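Local coordinates for putative L-alanine-DL-glutamate epimerase (Burkholderia xenovorans, PDB 3GO2), which probably acts as a magnesium-binding racemase or epimerase of the mandelate racemase/muconate lactonizing enzyme family, at residues L196-R207 against K231-D240. Numbering follows the deposited sequence.
Sequences LRNLRAHLEALR and KILRELADFD
Two neighbouring outer helices of the enolase-superfamily barrel domain meet where Leu196, Leu199 and Leu203 of helix 193-210 pack on Ile232 of helix 226-235 and Leu236 just after it; the axes of segments 196-207 and 231-235 lie at 45°, 10.3 Å apart at closest. Leu196 lays CD2 over the backbone of the second helix, 3.7 Å from Ile232 CA, and also touches Ile232 CG1. Deeper in, the Leu199 side chain crosses that of Ile232 at about a right angle, CD1 resting on both CG1 and CG2, and Leu203 CD1 meets Leu236 CD1 at 3.7 Å.

A salt-bridge network borders this apolar seam. Arg200 swings CG away from its own amide nitrogen (chi1 173°) and folds at chi3, which brings NE to 2.7 Å from Glu235 OE2; the oxygen is met nearly along its C-O axis, but the bond is bent at the hydrogen (132°) and OE2 is tilted from the guanidinium plane. NH2 adds a weak bond to the same oxygen. NH1 binds Glu204 OE2 at 3.2 Å, so two carboxylates from different segments hold the guanidinium. That same NH1 reaches the edge of the Phe239 ring, 3.0 Å from CE2, a tight approach, while Glu204 CG sits at the ring edge by CZ.

Asp240, just past the type I turn from Leu236 to Phe239, receives a weak bond on its O from Arg207 NH2, whose NH1 is bound by the carbonyls of Gly211 and Val214; Asp240 OD2, less surely placed, appears to pair with Arg193 of a third subunit. Beneath the seam, Leu199 and Leu236 rest on Leu218, and Leu203 and Arg207 on Ile216, both of barrel strand 215-219, which links the two helices; helix 144-156 packs against Leu206.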
loop_
_atom_site.group_PDB
_atom_site.type_symbol
_atom_site.label_atom_id
_atom_site.label_comp_id
_atom_site.label_asym_id
_atom_site.label_seq_id
_atom_site.Cartn_x
_atom_site.Cartn_y
_atom_site.Cartn_z
ATOM N N LEU A 196 -3.713 -34.387 -11.641
ATOM C CA LEU A 196 -4.789 -34.215 -10.691
ATOM C C LEU A 196 -5.451 -35.554 -10.327
ATOM O O LEU A 196 -5.662 -35.840 -9.155
ATOM C CB LEU A 196 -5.814 -33.209 -11.204
ATOM C CG LEU A 196 -5.311 -31.775 -11.397
ATOM C CD1 LEU A 196 -6.383 -30.967 -12.099
ATOM C CD2 LEU A 196 -4.952 -31.148 -10.058
ATOM N N ARG A 197 -5.774 -36.377 -11.325
ATOM C CA ARG A 197 -6.450 -37.642 -11.008
ATOM C C ARG A 197 -5.539 -38.626 -10.256
ATOM O O ARG A 197 -6.016 -39.404 -9.423
ATOM C CB ARG A 197 -6.997 -38.299 -12.272
ATOM C CG ARG A 197 -6.009 -38.844 -13.182
ATOM C CD ARG A 197 -6.690 -39.561 -14.357
ATOM N NE ARG A 197 -5.657 -40.096 -15.220
ATOM C CZ ARG A 197 -5.291 -39.608 -16.398
ATOM N NH1 ARG A 197 -5.917 -38.575 -16.954
ATOM N NH2 ARG A 197 -4.303 -40.201 -17.048
ATOM N N ASN A 198 -4.241 -38.568 -10.511
ATOM C CA ASN A 198 -3.297 -39.426 -9.795
ATOM C C ASN A 198 -3.079 -38.971 -8.351
ATOM O O ASN A 198 -3.031 -39.795 -7.449
ATOM C CB ASN A 198 -1.996 -39.535 -10.567
ATOM C CG ASN A 198 -2.101 -40.549 -11.659
ATOM O OD1 ASN A 198 -2.098 -41.766 -11.380
ATOM N ND2 ASN A 198 -2.290 -40.077 -12.904
ATOM N N LEU A 199 -2.987 -37.654 -8.132
ATOM C CA LEU A 199 -3.015 -37.111 -6.763
ATOM C C LEU A 199 -4.230 -37.588 -6.003
ATOM O O LEU A 199 -4.129 -38.029 -4.860
ATOM C CB LEU A 199 -3.053 -35.575 -6.750
ATOM C CG LEU A 199 -1.733 -34.864 -6.715
ATOM C CD1 LEU A 199 -1.923 -33.363 -7.027
ATOM C CD2 LEU A 199 -1.043 -35.137 -5.346
ATOM N N ARG A 200 -5.399 -37.455 -6.615
ATOM C CA ARG A 200 -6.621 -37.902 -5.968
ATOM C C ARG A 200 -6.591 -39.422 -5.648
ATOM O O ARG A 200 -6.905 -39.828 -4.515
ATOM C CB ARG A 200 -7.837 -37.590 -6.833
ATOM C CG ARG A 200 -9.090 -38.194 -6.248
ATOM C CD ARG A 200 -10.318 -37.918 -7.071
ATOM N NE ARG A 200 -10.783 -36.538 -6.978
ATOM C CZ ARG A 200 -11.166 -35.910 -5.868
ATOM N NH1 ARG A 200 -11.144 -36.495 -4.671
ATOM N NH2 ARG A 200 -11.586 -34.654 -5.963
ATOM N N ALA A 201 -6.242 -40.239 -6.638
ATOM C CA ALA A 201 -6.229 -41.702 -6.440
ATOM C C ALA A 201 -5.281 -42.088 -5.296
ATOM O O ALA A 201 -5.639 -42.898 -4.425
ATOM C CB ALA A 201 -5.848 -42.434 -7.742
ATOM N N HIS A 202 -4.070 -41.515 -5.324
ATOM C CA HIS A 202 -3.059 -41.755 -4.286
ATOM C C HIS A 202 -3.515 -41.371 -2.891
ATOM O O HIS A 202 -3.411 -42.159 -1.942
ATOM C CB HIS A 202 -1.774 -41.012 -4.655
ATOM C CG HIS A 202 -0.647 -41.227 -3.700
ATOM N ND1 HIS A 202 0.336 -42.175 -3.905
ATOM C CD2 HIS A 202 -0.308 -40.571 -2.562
ATOM C CE1 HIS A 202 1.203 -42.121 -2.903
ATOM N NE2 HIS A 202 0.831 -41.161 -2.074
ATOM N N LEU A 203 -4.009 -40.146 -2.757
ATOM C CA LEU A 203 -4.464 -39.658 -1.492
ATOM C C LEU A 203 -5.694 -40.428 -0.969
ATOM O O LEU A 203 -5.811 -40.647 0.232
ATOM C CB LEU A 203 -4.767 -38.154 -1.590
ATOM C CG LEU A 203 -3.528 -37.281 -1.686
ATOM C CD1 LEU A 203 -3.959 -35.840 -2.067
ATOM C CD2 LEU A 203 -2.794 -37.271 -0.358
ATOM N N GLU A 204 -6.593 -40.833 -1.858
ATOM C CA GLU A 204 -7.769 -41.640 -1.439
ATOM C C GLU A 204 -7.348 -42.992 -0.858
ATOM O O GLU A 204 -7.906 -43.426 0.167
ATOM C CB GLU A 204 -8.775 -41.788 -2.578
ATOM C CG GLU A 204 -9.573 -40.495 -2.777
ATOM C CD GLU A 204 -10.500 -40.513 -3.969
ATOM O OE1 GLU A 204 -10.368 -41.428 -4.805
ATOM O OE2 GLU A 204 -11.366 -39.606 -4.052
ATOM N N ALA A 205 -6.349 -43.614 -1.474
ATOM C CA ALA A 205 -5.771 -44.864 -0.964
ATOM C C ALA A 205 -5.106 -44.656 0.377
ATOM O O ALA A 205 -5.272 -45.454 1.323
ATOM C CB ALA A 205 -4.798 -45.480 -1.968
ATOM N N LEU A 206 -4.325 -43.583 0.476
ATOM C CA LEU A 206 -3.703 -43.255 1.747
ATOM C C LEU A 206 -4.715 -43.035 2.865
ATOM O O LEU A 206 -4.527 -43.523 3.981
ATOM C CB LEU A 206 -2.797 -42.023 1.579
ATOM C CG LEU A 206 -1.602 -41.948 2.491
ATOM C CD1 LEU A 206 -0.560 -43.034 2.155
ATOM C CD2 LEU A 206 -0.978 -40.538 2.373
ATOM N N ARG A 207 -5.804 -42.310 2.567
ATOM C CA ARG A 207 -6.824 -42.024 3.553
ATOM C C ARG A 207 -7.570 -43.298 3.984
ATOM O O ARG A 207 -7.905 -43.461 5.172
ATOM C CB ARG A 207 -7.831 -41.010 3.006
ATOM C CG ARG A 207 -9.038 -40.759 3.913
ATOM C CD ARG A 207 -8.593 -40.375 5.327
ATOM N NE ARG A 207 -8.004 -39.036 5.365
ATOM C CZ ARG A 207 -7.249 -38.545 6.350
ATOM N NH1 ARG A 207 -6.919 -39.277 7.401
ATOM N NH2 ARG A 207 -6.815 -37.292 6.264
ATOM N N LYS A 231 -4.993 -25.162 -9.104
ATOM C CA LYS A 231 -5.719 -26.275 -9.718
ATOM C C LYS A 231 -5.725 -27.487 -8.763
ATOM O O LYS A 231 -6.748 -28.181 -8.606
ATOM C CB LYS A 231 -5.119 -26.642 -11.064
ATOM C CG LYS A 231 -5.444 -25.595 -12.126
ATOM C CD LYS A 231 -4.606 -25.729 -13.369
ATOM C CE LYS A 231 -4.886 -26.985 -14.143
ATOM N NZ LYS A 231 -5.988 -26.854 -15.103
ATOM N N ILE A 232 -4.589 -27.724 -8.118
ATOM C CA ILE A 232 -4.455 -28.837 -7.178
ATOM C C ILE A 232 -5.333 -28.618 -5.975
ATOM O O ILE A 232 -6.089 -29.517 -5.584
ATOM C CB ILE A 232 -2.990 -29.073 -6.762
ATOM C CG1 ILE A 232 -2.194 -29.624 -7.957
ATOM C CG2 ILE A 232 -2.945 -30.012 -5.516
ATOM C CD1 ILE A 232 -0.650 -29.541 -7.784
ATOM N N LEU A 233 -5.301 -27.413 -5.410
ATOM C CA LEU A 233 -6.142 -27.099 -4.252
ATOM C C LEU A 233 -7.641 -27.204 -4.554
ATOM O O LEU A 233 -8.413 -27.646 -3.710
ATOM C CB LEU A 233 -5.817 -25.702 -3.711
ATOM C CG LEU A 233 -4.397 -25.548 -3.173
ATOM C CD1 LEU A 233 -4.146 -24.058 -2.871
ATOM C CD2 LEU A 233 -4.146 -26.403 -1.916
ATOM N N ARG A 234 -8.061 -26.804 -5.752
ATOM C CA ARG A 234 -9.462 -26.968 -6.164
ATOM C C ARG A 234 -9.861 -28.424 -6.316
ATOM O O ARG A 234 -10.964 -28.825 -5.895
ATOM C CB ARG A 234 -9.716 -26.263 -7.488
ATOM C CG ARG A 234 -9.644 -24.790 -7.419
ATOM C CD ARG A 234 -9.498 -24.193 -8.808
ATOM N NE ARG A 234 -9.200 -22.782 -8.677
ATOM C CZ ARG A 234 -8.494 -22.041 -9.547
ATOM N NH1 ARG A 234 -7.992 -22.571 -10.655
ATOM N NH2 ARG A 234 -8.269 -20.759 -9.256
ATOM N N GLU A 235 -9.008 -29.218 -6.946
ATOM C CA GLU A 235 -9.248 -30.650 -7.051
ATOM C C GLU A 235 -9.442 -31.293 -5.675
ATOM O O GLU A 235 -10.322 -32.154 -5.488
ATOM C CB GLU A 235 -8.094 -31.323 -7.781
ATOM C CG GLU A 235 -8.178 -32.852 -7.842
ATOM C CD GLU A 235 -9.282 -33.385 -8.752
ATOM O OE1 GLU A 235 -9.503 -32.803 -9.822
ATOM O OE2 GLU A 235 -9.901 -34.418 -8.407
ATOM N N LEU A 236 -8.612 -30.892 -4.725
ATOM C CA LEU A 236 -8.559 -31.519 -3.400
ATOM C C LEU A 236 -9.300 -30.720 -2.355
ATOM O O LEU A 236 -9.022 -30.818 -1.158
ATOM C CB LEU A 236 -7.101 -31.706 -2.981
ATOM C CG LEU A 236 -6.234 -32.504 -3.942
ATOM C CD1 LEU A 236 -4.798 -32.532 -3.440
ATOM C CD2 LEU A 236 -6.797 -33.933 -4.176
ATOM N N ALA A 237 -10.265 -29.926 -2.782
ATOM C CA ALA A 237 -10.902 -28.970 -1.893
ATOM C C ALA A 237 -11.607 -29.645 -0.717
ATOM O O ALA A 237 -11.675 -29.078 0.388
ATOM C CB ALA A 237 -11.895 -28.127 -2.673
ATOM N N ASP A 238 -12.123 -30.850 -0.953
ATOM C CA ASP A 238 -12.907 -31.574 0.057
ATOM C C ASP A 238 -12.097 -32.606 0.847
ATOM O O ASP A 238 -12.646 -33.355 1.673
ATOM C CB ASP A 238 -14.085 -32.260 -0.632
ATOM C CG ASP A 238 -15.121 -31.273 -1.120
ATOM O OD1 ASP A 238 -15.889 -31.634 -2.033
ATOM O OD2 ASP A 238 -15.173 -30.138 -0.601
ATOM N N PHE A 239 -10.804 -32.682 0.594
ATOM C CA PHE A 239 -9.946 -33.584 1.349
ATOM C C PHE A 239 -9.569 -32.988 2.682
ATOM O O PHE A 239 -9.405 -31.774 2.804
ATOM C CB PHE A 239 -8.663 -33.827 0.586
ATOM C CG PHE A 239 -8.722 -34.972 -0.306
ATOM C CD1 PHE A 239 -8.312 -36.217 0.137
ATOM C CD2 PHE A 239 -9.191 -34.820 -1.600
ATOM C CE1 PHE A 239 -8.362 -37.297 -0.701
ATOM C CE2 PHE A 239 -9.241 -35.891 -2.452
ATOM C CZ PHE A 239 -8.825 -37.130 -2.012
ATOM N N ASP A 240 -9.412 -33.827 3.692
ATOM C CA ASP A 240 -8.901 -33.350 4.961
ATOM C C ASP A 240 -7.371 -33.409 4.959
ATOM O O ASP A 240 -6.804 -34.487 5.051
ATOM C CB ASP A 240 -9.454 -34.210 6.090
ATOM C CG ASP A 240 -8.950 -33.796 7.452
ATOM O OD1 ASP A 240 -8.647 -32.601 7.661
ATOM O OD2 ASP A 240 -8.899 -34.689 8.329
#